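Local coordinates for heme-binding protein A (Haemophilus parasuis 29755, PDB 3TPA), which probably binds glutathione as a substrate-binding protein of the Pasteurellaceae GbpA family, although it is named for heme binding, at residues 355-360 with 386-391; 270-275 with 363-368; 102-107 with 117-122; 129-134 with 144-149. The protein carries 1 engineered substitution. One frame throughout, in Å; residues are numbered along the deposited sequence.

Contact 1 (355-360 with 386-391); sequences IWVQPV and AKLVTH
V389 O is gripped by two donors: the backbone N of V357 at 3.0 Å, nearly along the C=O axis, and water 2. The same water also donates to V357 O, so it closes a small ring of bonds just where the two chains begin to part. Beyond it water 1 donates to V357 O and accepts from H391 N, a longer bond of 3.3 Å, which carries the pairing on through solvent. Upstream the strands bond directly: I355 N gives to K387 O at 2.9 Å, and I355 O takes the N-H of V389. This is the parallel ladder of a beta-alpha-beta crossover, in which strand 351-356 leads through helix 368-381 to strand 384-389, an outermost strand of a mixed six-stranded sheet. On the face toward that helix, I355 and L388 lie side by side. CD1 of I355 reaches CB of A386 at 3.7 Å, while L388 CD2 rests against I355 CB. The other face belongs to W356. One face of its indole takes both V389 and H391. V389 CG1 makes a CH-pi contact, 4.2 Å from the centroid of the five-membered ring. H391 meets the six-membered ring obliquely, planes 38° apart, with NE2 3.5 Å from W356 CH2. R399 of helix 393-401 touches both aromatic side chains, and E354 accepts from W356 NE1. Further along, P359 CG comes to 3.2 Å from H391 O.

Contact 2 (270-275 with 363-368); sequences NLAYIG and PSNPNP
The amide of N270 is the flat group that reaches across to S364, meeting it through its nitrogen: ND2 lies 3.8 Å from S364 CA and 4.0 Å from S364 CB. CG of N270 sits between the backbone N and the carbonyl carbon (chi1 63°), which places it 4.1 Å from S364 CB. ND2 has its hydrogen bond with S484 OG on strand 478-491. N365 brings the second amide, but it touches strand 261-276 through its aliphatic part, CB standing 4.2 Å from A272 CB. Its OD1 accepts from N367 N, two residues on, at 3.0 Å, an Asx turn, while its ND2 bonds to T371 OG1. N367 follows as the N-cap of helix 368-381, its OD1 taking the backbone N of R370. The tightest approach in the contact is A272 CB against S364 O, 3.4 Å. That carbonyl oxygen bonds to the hydroxyl of Y306, whose helix, 298-306, also packs on A272 and N365. The loop leading into helix 368-381 is thus laid on strand 261-276, an inner strand of the mixed sheet, by van der Waals contact in a buried place; S364 O and the amide nitrogens of N270 and N365 bond to residues beyond the two segments, while N365 OD1 is used inside its own loop.

Contact 3 (102-107 with 117-122); sequences QRQADK and GTYFYF
Q104 lies across the face of the Y119 ring, with its CA over the centre, 4.0 Å from the centroid in a CH-pi contact. CG of Q104 comes still nearer one rim atom, 3.6 Å from Y119 CD1, and the amide plane is inclined 30° to the ring. The opposite face of the phenol carries G117 C, offset toward the rim. F122 takes the other flank of the helix end: Q104 CB and A105 N lie over one face of its ring, while A105 CB presses on CZ at 3.3 Å. In F122 chi1 of -169° puts CG anti to the backbone N, on a CB that already points to helix 94-105. At the edge of the Y119 ring, and in its plane, R103 NE makes a weak bond to Y119 OH, 2.9 Å long but bent to 127°. The arrangement sets the last turn of helix 94-105 against the start of helix 120-124, with Y119 as N-cap residue and centre of an inverse gamma turn. Water 3 accepts from F122 N and lies 2.8 Å from Q104 OE1. A second shell fixes the polar ends: Q104 NE2 bonds to F161 O, and Y119 OH has its stronger partner in H112 O. The extended chain of R103 ends in a salt bridge from NH1 to D183, while NE also bonds to Y111 O.

Contact 4 (129-134 with 144-149); sequences SILKSV and ITLNKP
T145 O takes two backbone donors, K132 N at 2.8 Å and S133 N at 3.1 Å, both in the plane of the carbonyl. S133 O answers with a bond from T145 N. Where strand 131-136 leaves helix 127-130, N147 holds the chain twice: its backbone N gives to I130 O, and its side-chain ND2 to S129 O at 2.8 Å. The latter N-H points almost straight at the oxygen (175°), yet it arrives from above the carbonyl plane, 56° out of it. The bonds of T145 with K132 and S133 belong to the beta hairpin of strands 131-136 and 141-146; those of N147 extend the pairing to the end of helix 127-130. K132 and S133 both face T145, a classic beta bulge that moves the register by one between the pairs L131-L146 and S133-T145. Apolar contacts fill the side facing helix 94-105. L131 CD2 and I144 CG2 are squeezed to 3.4 Å, closer than usual for carbons, while V134 and I144 run side by side. F101 of that helix covers L131, V134 and I144. Nearer the hairpin's open end, I130 CG2 meets L146 CD2 at 4.1 Å. Waters stitch the other face. Water 6 links the hydroxyls of S133 and T145, water 4 joins L131 O to N147 ND2, and water 5 joins K132 NZ to L146 O. K132 CG is anti to the backbone N (chi1 174°); its chain then bends at chi3, and CE lies 3.5 Å from N147 OD1.

Overall arrangement
The four contacts fall into two groups. Contacts 1 and 2 share the mixed six-stranded sheet and lie 13 Å apart between centres; they touch where P368 CG packs 3.5 Å from Q358 O. Contacts 3 and 4, with centres 15 Å apart, meet through F122 CE1 and L131 CD1 at 3.9 Å, helix 120-124 leading on to helix 127-130. Contacts 2 and 3 lie on opposite sides of the chain's centre, their centres 30 Å and their nearest atoms about 12 Å apart. This split is consistent with the two-lobed build of solute-binding proteins, which typically hold their ligand in the cleft between lobes.

Contact 1 (355-360 with 386-391)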
loop_
_atom_site.group_PDB
_atom_site.type_symbol
_atom_site.label_atom_id
_atom_site.label_comp_id
_atom_site.label_asym_id
_atom_site.label_seq_id
_atom_site.Cartn_x
_atom_site.Cartn_y
_atom_site.Cartn_z
ATOM N N ILE A 355 14.116 -14.500 -19.532
ATOM C CA ILE A 355 13.086 -13.753 -18.827
ATOM C C ILE A 355 12.562 -14.620 -17.687
ATOM O O ILE A 355 11.919 -15.642 -17.915
ATOM C CB ILE A 355 11.925 -13.362 -19.741
ATOM C CG1 ILE A 355 12.385 -12.395 -20.838
ATOM C CG2 ILE A 355 10.792 -12.737 -18.923
ATOM C CD1 ILE A 355 11.397 -12.314 -22.003
ATOM N N TRP A 356 12.863 -14.217 -16.460
ATOM C CA TRP A 356 12.373 -14.916 -15.289
ATOM C C TRP A 356 10.894 -14.610 -15.055
ATOM O O TRP A 356 10.520 -13.464 -14.800
ATOM C CB TRP A 356 13.202 -14.534 -14.066
ATOM C CG TRP A 356 14.588 -15.113 -14.123
ATOM C CD1 TRP A 356 15.338 -15.327 -15.248
ATOM C CD2 TRP A 356 15.368 -15.595 -13.024
ATOM N NE1 TRP A 356 16.543 -15.892 -14.912
ATOM C CE2 TRP A 356 16.590 -16.064 -13.554
ATOM C CE3 TRP A 356 15.163 -15.660 -11.640
ATOM C CZ2 TRP A 356 17.601 -16.601 -12.748
ATOM C CZ3 TRP A 356 16.172 -16.181 -10.844
ATOM C CH2 TRP A 356 17.369 -16.651 -11.401
ATOM N N VAL A 357 10.057 -15.640 -15.151
ATOM C CA VAL A 357 8.613 -15.500 -14.917
ATOM C C VAL A 357 8.275 -15.593 -13.426
ATOM O O VAL A 357 8.743 -16.495 -12.739
ATOM C CB VAL A 357 7.813 -16.568 -15.694
ATOM C CG1 VAL A 357 6.316 -16.439 -15.425
ATOM C CG2 VAL A 357 8.098 -16.473 -17.184
ATOM N N GLN A 358 7.469 -14.655 -12.926
ATOM C CA GLN A 358 7.036 -14.683 -11.529
ATOM C C GLN A 358 5.997 -15.795 -11.316
ATOM O O GLN A 358 4.981 -15.834 -12.000
ATOM C CB GLN A 358 6.478 -13.324 -11.095
ATOM C CG GLN A 358 5.914 -13.327 -9.692
ATOM C CD GLN A 358 5.690 -11.951 -9.118
ATOM O OE1 GLN A 358 6.491 -11.044 -9.308
ATOM N NE2 GLN A 358 4.605 -11.793 -8.383
ATOM N N PRO A 359 6.263 -16.712 -10.374
ATOM C CA PRO A 359 5.427 -17.908 -10.273
ATOM C C PRO A 359 4.213 -17.754 -9.355
ATOM O O PRO A 359 3.362 -18.632 -9.355
ATOM C CB PRO A 359 6.394 -18.935 -9.696
ATOM C CG PRO A 359 7.247 -18.128 -8.800
ATOM C CD PRO A 359 7.442 -16.803 -9.496
ATOM N N VAL A 360 4.146 -16.673 -8.587
ATOM C CA VAL A 360 3.037 -16.446 -7.664
ATOM C C VAL A 360 2.349 -15.136 -8.000
ATOM O O VAL A 360 2.933 -14.068 -7.817
ATOM C CB VAL A 360 3.521 -16.384 -6.213
ATOM C CG1 VAL A 360 2.398 -15.932 -5.286
ATOM C CG2 VAL A 360 4.052 -17.739 -5.777
ATOM N N ALA A 386 15.194 -14.665 -25.893
ATOM C CA ALA A 386 15.007 -14.762 -24.452
ATOM C C ALA A 386 14.152 -15.976 -24.089
ATOM O O ALA A 386 12.962 -16.037 -24.413
ATOM C CB ALA A 386 14.364 -13.477 -23.929
ATOM N N LYS A 387 14.770 -16.943 -23.423
ATOM C CA LYS A 387 14.070 -18.117 -22.923
ATOM C C LYS A 387 13.287 -17.776 -21.652
ATOM O O LYS A 387 13.798 -17.086 -20.771
ATOM C CB LYS A 387 15.087 -19.218 -22.626
ATOM C CG LYS A 387 14.478 -20.590 -22.382
ATOM C CD LYS A 387 15.559 -21.645 -22.267
ATOM C CE LYS A 387 14.967 -23.036 -22.157
ATOM N NZ LYS A 387 15.801 -24.019 -22.904
ATOM N N LEU A 388 12.046 -18.251 -21.557
ATOM C CA LEU A 388 11.268 -18.082 -20.329
ATOM C C LEU A 388 11.781 -19.059 -19.285
ATOM O O LEU A 388 11.959 -20.240 -19.559
ATOM C CB LEU A 388 9.776 -18.312 -20.571
ATOM C CG LEU A 388 9.121 -17.385 -21.589
ATOM C CD1 LEU A 388 7.614 -17.444 -21.426
ATOM C CD2 LEU A 388 9.616 -15.972 -21.399
ATOM N N VAL A 389 12.019 -18.552 -18.085
ATOM C CA VAL A 389 12.625 -19.342 -17.022
ATOM C C VAL A 389 11.701 -19.382 -15.819
ATOM O O VAL A 389 11.227 -18.347 -15.345
ATOM C CB VAL A 389 13.996 -18.768 -16.599
ATOM C CG1 VAL A 389 14.531 -19.489 -15.366
ATOM C CG2 VAL A 389 14.985 -18.865 -17.752
ATOM N N THR A 390 11.452 -20.590 -15.337
ATOM C CA THR A 390 10.536 -20.827 -14.229
ATOM C C THR A 390 11.304 -21.196 -12.962
ATOM O O THR A 390 12.296 -21.914 -13.020
ATOM C CB THR A 390 9.560 -21.962 -14.593
ATOM O OG1 THR A 390 8.835 -21.609 -15.783
ATOM C CG2 THR A 390 8.590 -22.225 -13.452
ATOM N N HIS A 391 10.841 -20.693 -11.823
ATOM C CA HIS A 391 11.481 -20.939 -10.533
ATOM C C HIS A 391 10.394 -20.979 -9.472
ATOM O O HIS A 391 9.324 -20.411 -9.670
ATOM C CB HIS A 391 12.444 -19.788 -10.171
ATOM C CG HIS A 391 13.759 -19.829 -10.885
ATOM N ND1 HIS A 391 14.741 -20.752 -10.588
ATOM C CD2 HIS A 391 14.261 -19.049 -11.868
ATOM C CE1 HIS A 391 15.783 -20.550 -11.373
ATOM N NE2 HIS A 391 15.519 -19.521 -12.158
HETATM O O HOH W 1 8.052 -19.179 -12.691
HETATM O O HOH W 2 11.292 -17.428 -12.796
#

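Contact 2 (270-275 with 363-368)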
loop_
_atom_site.group_PDB
_atom_site.type_symbol
_atom_site.label_atom_id
_atom_site.label_comp_id
_atom_site.label_asym_id
_atom_site.label_seq_id
_atom_site.Cartn_x
_atom_site.Cartn_y
_atom_site.Cartn_z
ATOM N N ASN A 270 0.988 0.991 -7.197
ATOM C CA ASN A 270 1.854 -0.146 -7.486
ATOM C C ASN A 270 2.431 0.005 -8.886
ATOM O O ASN A 270 2.076 0.937 -9.604
ATOM C CB ASN A 270 1.107 -1.500 -7.310
ATOM C CG ASN A 270 -0.067 -1.684 -8.270
ATOM O OD1 ASN A 270 -0.090 -1.137 -9.357
ATOM N ND2 ASN A 270 -1.039 -2.486 -7.863
ATOM N N LEU A 271 3.346 -0.878 -9.252
ATOM C CA LEU A 271 3.969 -0.854 -10.576
ATOM C C LEU A 271 4.359 -2.260 -10.960
ATOM O O LEU A 271 4.995 -2.973 -10.180
ATOM C CB LEU A 271 5.239 0.008 -10.573
ATOM C CG LEU A 271 6.048 0.046 -11.891
ATOM C CD1 LEU A 271 5.227 0.691 -13.004
ATOM C CD2 LEU A 271 7.416 0.787 -11.725
ATOM N N ALA A 272 3.960 -2.669 -12.158
ATOM C CA ALA A 272 4.405 -3.934 -12.712
ATOM C C ALA A 272 5.413 -3.542 -13.756
ATOM O O ALA A 272 5.157 -2.643 -14.546
ATOM C CB ALA A 272 3.242 -4.676 -13.358
ATOM N N TYR A 273 6.565 -4.196 -13.765
ATOM C CA TYR A 273 7.639 -3.778 -14.665
ATOM C C TYR A 273 8.457 -4.971 -15.101
ATOM O O TYR A 273 8.359 -6.037 -14.522
ATOM C CB TYR A 273 8.552 -2.755 -13.983
ATOM C CG TYR A 273 9.240 -3.259 -12.737
ATOM C CD1 TYR A 273 10.490 -3.867 -12.802
ATOM C CD2 TYR A 273 8.641 -3.125 -11.487
ATOM C CE1 TYR A 273 11.131 -4.320 -11.660
ATOM C CE2 TYR A 273 9.281 -3.564 -10.338
ATOM C CZ TYR A 273 10.519 -4.163 -10.430
ATOM O OH TYR A 273 11.139 -4.621 -9.295
ATOM N N ILE A 274 9.290 -4.774 -16.114
ATOM C CA ILE A 274 10.287 -5.767 -16.467
ATOM C C ILE A 274 11.593 -5.298 -15.828
ATOM O O ILE A 274 12.083 -4.219 -16.136
ATOM C CB ILE A 274 10.458 -5.883 -17.991
ATOM C CG1 ILE A 274 9.146 -6.275 -18.680
ATOM C CG2 ILE A 274 11.584 -6.860 -18.346
ATOM C CD1 ILE A 274 8.581 -7.663 -18.252
ATOM N N GLY A 275 12.158 -6.097 -14.932
ATOM C CA GLY A 275 13.414 -5.734 -14.295
ATOM C C GLY A 275 14.526 -6.141 -15.241
ATOM O O GLY A 275 14.398 -7.144 -15.931
ATOM N N PRO A 363 -1.628 -8.863 -7.265
ATOM C CA PRO A 363 -2.547 -7.886 -7.862
ATOM C C PRO A 363 -1.842 -6.977 -8.861
ATOM O O PRO A 363 -2.425 -6.652 -9.885
ATOM C CB PRO A 363 -3.035 -7.087 -6.650
ATOM C CG PRO A 363 -3.014 -8.102 -5.530
ATOM C CD PRO A 363 -1.807 -8.964 -5.803
ATOM N N SER A 364 -0.600 -6.592 -8.576
ATOM C CA SER A 364 0.162 -5.746 -9.503
ATOM C C SER A 364 0.284 -6.376 -10.886
ATOM O O SER A 364 0.374 -5.666 -11.888
ATOM C CB SER A 364 1.549 -5.382 -8.942
ATOM O OG SER A 364 2.329 -6.522 -8.619
ATOM N N ASN A 365 0.316 -7.707 -10.937
ATOM C CA ASN A 365 0.337 -8.419 -12.230
ATOM C C ASN A 365 -0.325 -9.797 -12.155
ATOM O O ASN A 365 0.284 -10.756 -11.679
ATOM C CB ASN A 365 1.779 -8.528 -12.783
ATOM C CG ASN A 365 1.813 -8.993 -14.230
ATOM O OD1 ASN A 365 0.859 -9.609 -14.704
ATOM N ND2 ASN A 365 2.908 -8.696 -14.945
ATOM N N PRO A 366 -1.577 -9.899 -12.637
ATOM C CA PRO A 366 -2.369 -11.137 -12.564
ATOM C C PRO A 366 -1.954 -12.226 -13.555
ATOM O O PRO A 366 -2.519 -13.325 -13.516
ATOM C CB PRO A 366 -3.784 -10.660 -12.905
ATOM C CG PRO A 366 -3.568 -9.501 -13.800
ATOM C CD PRO A 366 -2.338 -8.804 -13.264
ATOM N N ASN A 367 -0.991 -11.939 -14.423
ATOM C CA ASN A 367 -0.527 -12.940 -15.382
ATOM C C ASN A 367 0.890 -12.669 -15.879
ATOM O O ASN A 367 1.073 -12.299 -17.025
ATOM C CB ASN A 367 -1.482 -13.017 -16.575
ATOM C CG ASN A 367 -1.327 -14.294 -17.359
ATOM O OD1 ASN A 367 -0.334 -14.999 -17.225
ATOM N ND2 ASN A 367 -2.321 -14.607 -18.176
ATOM N N PRO A 368 1.897 -12.876 -15.008
ATOM C CA PRO A 368 3.302 -12.690 -15.384
ATOM C C PRO A 368 3.684 -13.596 -16.553
ATOM O O PRO A 368 4.480 -13.182 -17.394
ATOM C CB PRO A 368 4.065 -13.114 -14.121
ATOM C CG PRO A 368 3.082 -13.021 -13.011
ATOM C CD PRO A 368 1.750 -13.310 -13.606
#

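Contact 3 (102-107 with 117-122)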
loop_
_atom_site.group_PDB
_atom_site.type_symbol
_atom_site.label_atom_id
_atom_site.label_comp_id
_atom_site.label_asym_id
_atom_site.label_seq_id
_atom_site.Cartn_x
_atom_site.Cartn_y
_atom_site.Cartn_z
ATOM N N GLN A 102 5.224 1.860 21.649
ATOM C CA GLN A 102 6.266 1.133 22.368
ATOM C C GLN A 102 6.042 -0.382 22.419
ATOM O O GLN A 102 6.998 -1.138 22.456
ATOM C CB GLN A 102 6.496 1.737 23.767
ATOM C CG GLN A 102 7.204 3.121 23.736
ATOM C CD GLN A 102 8.490 3.093 22.959
ATOM O OE1 GLN A 102 8.621 3.756 21.933
ATOM N NE2 GLN A 102 9.453 2.325 23.441
ATOM N N ARG A 103 4.789 -0.827 22.403
ATOM C CA ARG A 103 4.512 -2.259 22.337
ATOM C C ARG A 103 5.320 -2.828 21.177
ATOM O O ARG A 103 5.899 -3.918 21.261
ATOM C CB ARG A 103 3.025 -2.532 22.104
ATOM C CG ARG A 103 2.711 -4.012 21.948
ATOM C CD ARG A 103 1.309 -4.277 21.408
ATOM N NE ARG A 103 1.074 -5.717 21.333
ATOM C CZ ARG A 103 -0.097 -6.285 21.098
ATOM N NH1 ARG A 103 -1.184 -5.546 20.904
ATOM N NH2 ARG A 103 -0.174 -7.604 21.067
ATOM N N GLN A 104 5.390 -2.035 20.116
ATOM C CA GLN A 104 6.038 -2.428 18.885
ATOM C C GLN A 104 7.549 -2.238 18.915
ATOM O O GLN A 104 8.282 -3.142 18.550
ATOM C CB GLN A 104 5.424 -1.657 17.707
ATOM C CG GLN A 104 3.878 -1.779 17.679
ATOM C CD GLN A 104 3.270 -1.322 16.380
ATOM O OE1 GLN A 104 3.711 -1.707 15.300
ATOM N NE2 GLN A 104 2.237 -0.500 16.475
ATOM N N ALA A 105 8.009 -1.070 19.356
ATOM C CA ALA A 105 9.426 -0.698 19.228
ATOM C C ALA A 105 10.342 -1.261 20.308
ATOM O O ALA A 105 11.546 -1.400 20.100
ATOM C CB ALA A 105 9.573 0.815 19.200
ATOM N N ASP A 106 9.772 -1.539 21.469
ATOM C CA ASP A 106 10.532 -1.979 22.625
ATOM C C ASP A 106 10.348 -3.468 22.796
ATOM O O ASP A 106 9.285 -3.910 23.210
ATOM C CB ASP A 106 10.022 -1.234 23.866
ATOM C CG ASP A 106 10.699 -1.682 25.154
ATOM O OD1 ASP A 106 11.589 -2.557 25.098
ATOM O OD2 ASP A 106 10.329 -1.148 26.233
ATOM N N LYS A 107 11.374 -4.248 22.468
ATOM C CA LYS A 107 11.293 -5.713 22.589
ATOM C C LYS A 107 10.992 -6.206 24.015
ATOM O O LYS A 107 10.467 -7.307 24.205
ATOM C CB LYS A 107 12.576 -6.370 22.072
ATOM C CG LYS A 107 13.733 -6.332 23.053
ATOM C CD LYS A 107 14.918 -7.129 22.532
ATOM C CE LYS A 107 16.109 -7.051 23.478
ATOM N NZ LYS A 107 15.938 -7.857 24.722
ATOM N N GLY A 117 2.566 -11.811 18.872
ATOM C CA GLY A 117 2.464 -10.795 17.842
ATOM C C GLY A 117 3.755 -10.509 17.097
ATOM O O GLY A 117 4.845 -10.597 17.665
ATOM N N THR A 118 3.609 -10.152 15.822
ATOM C CA THR A 118 4.718 -9.796 14.942
ATOM C C THR A 118 4.406 -8.443 14.323
ATOM O O THR A 118 3.315 -8.236 13.789
ATOM C CB THR A 118 4.816 -10.791 13.810
ATOM O OG1 THR A 118 3.503 -10.993 13.285
ATOM C CG2 THR A 118 5.343 -12.136 14.311
ATOM N N TYR A 119 5.365 -7.524 14.361
ATOM C CA TYR A 119 5.072 -6.152 13.972
ATOM C C TYR A 119 5.509 -5.911 12.544
ATOM O O TYR A 119 6.444 -5.154 12.267
ATOM C CB TYR A 119 5.663 -5.185 15.003
ATOM C CG TYR A 119 5.124 -5.568 16.358
ATOM C CD1 TYR A 119 3.834 -5.205 16.734
ATOM C CD2 TYR A 119 5.876 -6.347 17.244
ATOM C CE1 TYR A 119 3.299 -5.588 17.960
ATOM C CE2 TYR A 119 5.345 -6.742 18.472
ATOM C CZ TYR A 119 4.056 -6.352 18.823
ATOM O OH TYR A 119 3.514 -6.725 20.034
ATOM N N PHE A 120 4.800 -6.590 11.643
ATOM C CA PHE A 120 5.124 -6.596 10.233
ATOM C C PHE A 120 5.298 -5.193 9.680
ATOM O O PHE A 120 6.216 -4.936 8.935
ATOM C CB PHE A 120 4.018 -7.282 9.418
ATOM C CG PHE A 120 3.879 -8.745 9.685
ATOM C CD1 PHE A 120 4.833 -9.640 9.219
ATOM C CD2 PHE A 120 2.786 -9.231 10.388
ATOM C CE1 PHE A 120 4.705 -10.991 9.467
ATOM C CE2 PHE A 120 2.648 -10.578 10.628
ATOM C CZ PHE A 120 3.610 -11.461 10.168
ATOM N N TYR A 121 4.377 -4.298 9.998
ATOM C CA TYR A 121 4.399 -2.984 9.373
ATOM C C TYR A 121 5.457 -2.091 10.018
ATOM O O TYR A 121 6.171 -1.355 9.333
ATOM C CB TYR A 121 3.004 -2.345 9.380
ATOM C CG TYR A 121 2.211 -2.623 8.120
ATOM C CD1 TYR A 121 1.392 -3.731 8.020
ATOM C CD2 TYR A 121 2.289 -1.772 7.031
ATOM C CE1 TYR A 121 0.676 -3.986 6.871
ATOM C CE2 TYR A 121 1.571 -2.022 5.868
ATOM C CZ TYR A 121 0.767 -3.132 5.797
ATOM O OH TYR A 121 0.052 -3.389 4.641
ATOM N N PHE A 122 5.581 -2.167 11.339
ATOM C CA PHE A 122 6.640 -1.419 12.012
ATOM C C PHE A 122 7.982 -1.647 11.295
ATOM O O PHE A 122 8.739 -0.703 11.039
ATOM C CB PHE A 122 6.723 -1.846 13.480
ATOM C CG PHE A 122 7.598 -0.959 14.329
ATOM C CD1 PHE A 122 7.097 0.215 14.881
ATOM C CD2 PHE A 122 8.908 -1.307 14.596
ATOM C CE1 PHE A 122 7.904 1.031 15.673
ATOM C CE2 PHE A 122 9.727 -0.484 15.392
ATOM C CZ PHE A 122 9.221 0.678 15.925
HETATM O O HOH W 3 3.620 -3.358 13.005
#

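Contact 4 (129-134 with 144-149)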
loop_
_atom_site.group_PDB
_atom_site.type_symbol
_atom_site.label_atom_id
_atom_site.label_comp_id
_atom_site.label_asym_id
_atom_site.label_seq_id
_atom_site.Cartn_x
_atom_site.Cartn_y
_atom_site.Cartn_z
ATOM N N SER A 129 14.825 1.584 12.565
ATOM C CA SER A 129 16.018 2.352 12.256
ATOM C C SER A 129 15.731 3.848 12.123
ATOM O O SER A 129 16.614 4.672 12.319
ATOM C CB SER A 129 16.671 1.818 10.977
ATOM O OG SER A 129 15.776 1.861 9.886
ATOM N N ILE A 130 14.491 4.191 11.786
ATOM C CA ILE A 130 14.094 5.588 11.629
ATOM C C ILE A 130 13.718 6.241 12.966
ATOM O O ILE A 130 14.006 7.411 13.204
ATOM C CB ILE A 130 12.912 5.698 10.649
ATOM C CG1 ILE A 130 13.388 5.372 9.231
ATOM C CG2 ILE A 130 12.286 7.082 10.709
ATOM C CD1 ILE A 130 12.292 5.335 8.196
ATOM N N LEU A 131 13.079 5.465 13.839
ATOM C CA LEU A 131 12.512 5.984 15.077
ATOM C C LEU A 131 13.518 6.017 16.223
ATOM O O LEU A 131 14.055 4.980 16.618
ATOM C CB LEU A 131 11.338 5.101 15.502
ATOM C CG LEU A 131 9.968 5.720 15.758
ATOM C CD1 LEU A 131 9.076 4.698 16.453
ATOM C CD2 LEU A 131 10.082 6.984 16.591
ATOM N N LYS A 132 13.767 7.187 16.793
ATOM C CA LYS A 132 14.667 7.212 17.932
ATOM C C LYS A 132 13.893 7.059 19.234
ATOM O O LYS A 132 14.295 6.304 20.117
ATOM C CB LYS A 132 15.517 8.483 17.973
ATOM C CG LYS A 132 16.359 8.605 19.247
ATOM C CD LYS A 132 17.237 9.859 19.234
ATOM C CE LYS A 132 18.662 9.544 18.797
ATOM N NZ LYS A 132 19.470 10.780 18.599
ATOM N N SER A 133 12.782 7.775 19.358
ATOM C CA SER A 133 12.059 7.750 20.620
ATOM C C SER A 133 10.664 8.345 20.531
ATOM O O SER A 133 10.388 9.209 19.705
ATOM C CB SER A 133 12.871 8.472 21.707
ATOM O OG SER A 133 12.955 9.856 21.429
ATOM N N VAL A 134 9.790 7.843 21.399
ATOM C CA VAL A 134 8.415 8.306 21.540
ATOM C C VAL A 134 8.196 8.590 23.020
ATOM O O VAL A 134 8.149 7.659 23.833
ATOM C CB VAL A 134 7.420 7.235 21.097
ATOM C CG1 VAL A 134 5.972 7.726 21.272
ATOM C CG2 VAL A 134 7.676 6.842 19.649
ATOM N N ILE A 144 7.996 12.820 19.333
ATOM C CA ILE A 144 8.648 11.727 18.623
ATOM C C ILE A 144 9.902 12.259 17.960
ATOM O O ILE A 144 9.854 13.251 17.253
ATOM C CB ILE A 144 7.720 11.055 17.566
ATOM C CG1 ILE A 144 6.490 10.418 18.233
ATOM C CG2 ILE A 144 8.478 9.975 16.787
ATOM C CD1 ILE A 144 5.525 9.754 17.247
ATOM N N THR A 145 11.024 11.596 18.195
ATOM C CA THR A 145 12.301 12.015 17.628
ATOM C C THR A 145 12.838 10.960 16.674
ATOM O O THR A 145 12.803 9.769 16.992
ATOM C CB THR A 145 13.326 12.239 18.750
ATOM O OG1 THR A 145 12.806 13.206 19.673
ATOM C CG2 THR A 145 14.679 12.734 18.187
ATOM N N LEU A 146 13.332 11.393 15.516
ATOM C CA LEU A 146 13.896 10.470 14.516
ATOM C C LEU A 146 15.419 10.412 14.550
ATOM O O LEU A 146 16.075 11.368 14.937
ATOM C CB LEU A 146 13.468 10.873 13.100
ATOM C CG LEU A 146 11.967 11.096 12.873
ATOM C CD1 LEU A 146 11.692 11.273 11.400
ATOM C CD2 LEU A 146 11.149 9.939 13.454
ATOM N N ASN A 147 15.973 9.288 14.109
ATOM C CA ASN A 147 17.415 9.159 13.968
ATOM C C ASN A 147 17.952 10.020 12.830
ATOM O O ASN A 147 19.070 10.494 12.899
ATOM C CB ASN A 147 17.797 7.699 13.753
ATOM C CG ASN A 147 17.663 6.879 15.012
ATOM O OD1 ASN A 147 17.907 7.365 16.111
ATOM N ND2 ASN A 147 17.285 5.631 14.859
ATOM N N LYS A 148 17.160 10.202 11.776
ATOM C CA LYS A 148 17.514 11.145 10.722
ATOM C C LYS A 148 16.243 11.693 10.111
ATOM O O LYS A 148 15.186 11.127 10.316
ATOM C CB LYS A 148 18.439 10.517 9.667
ATOM C CG LYS A 148 17.884 9.320 8.914
ATOM C CD LYS A 148 18.982 8.638 8.078
ATOM C CE LYS A 148 19.436 9.503 6.909
ATOM N NZ LYS A 148 20.552 8.885 6.130
ATOM N N PRO A 149 16.333 12.822 9.392
ATOM C CA PRO A 149 15.097 13.411 8.874
ATOM C C PRO A 149 14.457 12.485 7.870
ATOM O O PRO A 149 15.163 11.820 7.105
ATOM C CB PRO A 149 15.580 14.685 8.176
ATOM C CG PRO A 149 16.900 14.997 8.819
ATOM C CD PRO A 149 17.510 13.669 9.122
HETATM O O HOH W 4 16.452 3.628 16.719
HETATM O O HOH W 5 18.077 12.565 16.402
HETATM O O HOH W 6 11.233 11.868 21.472
#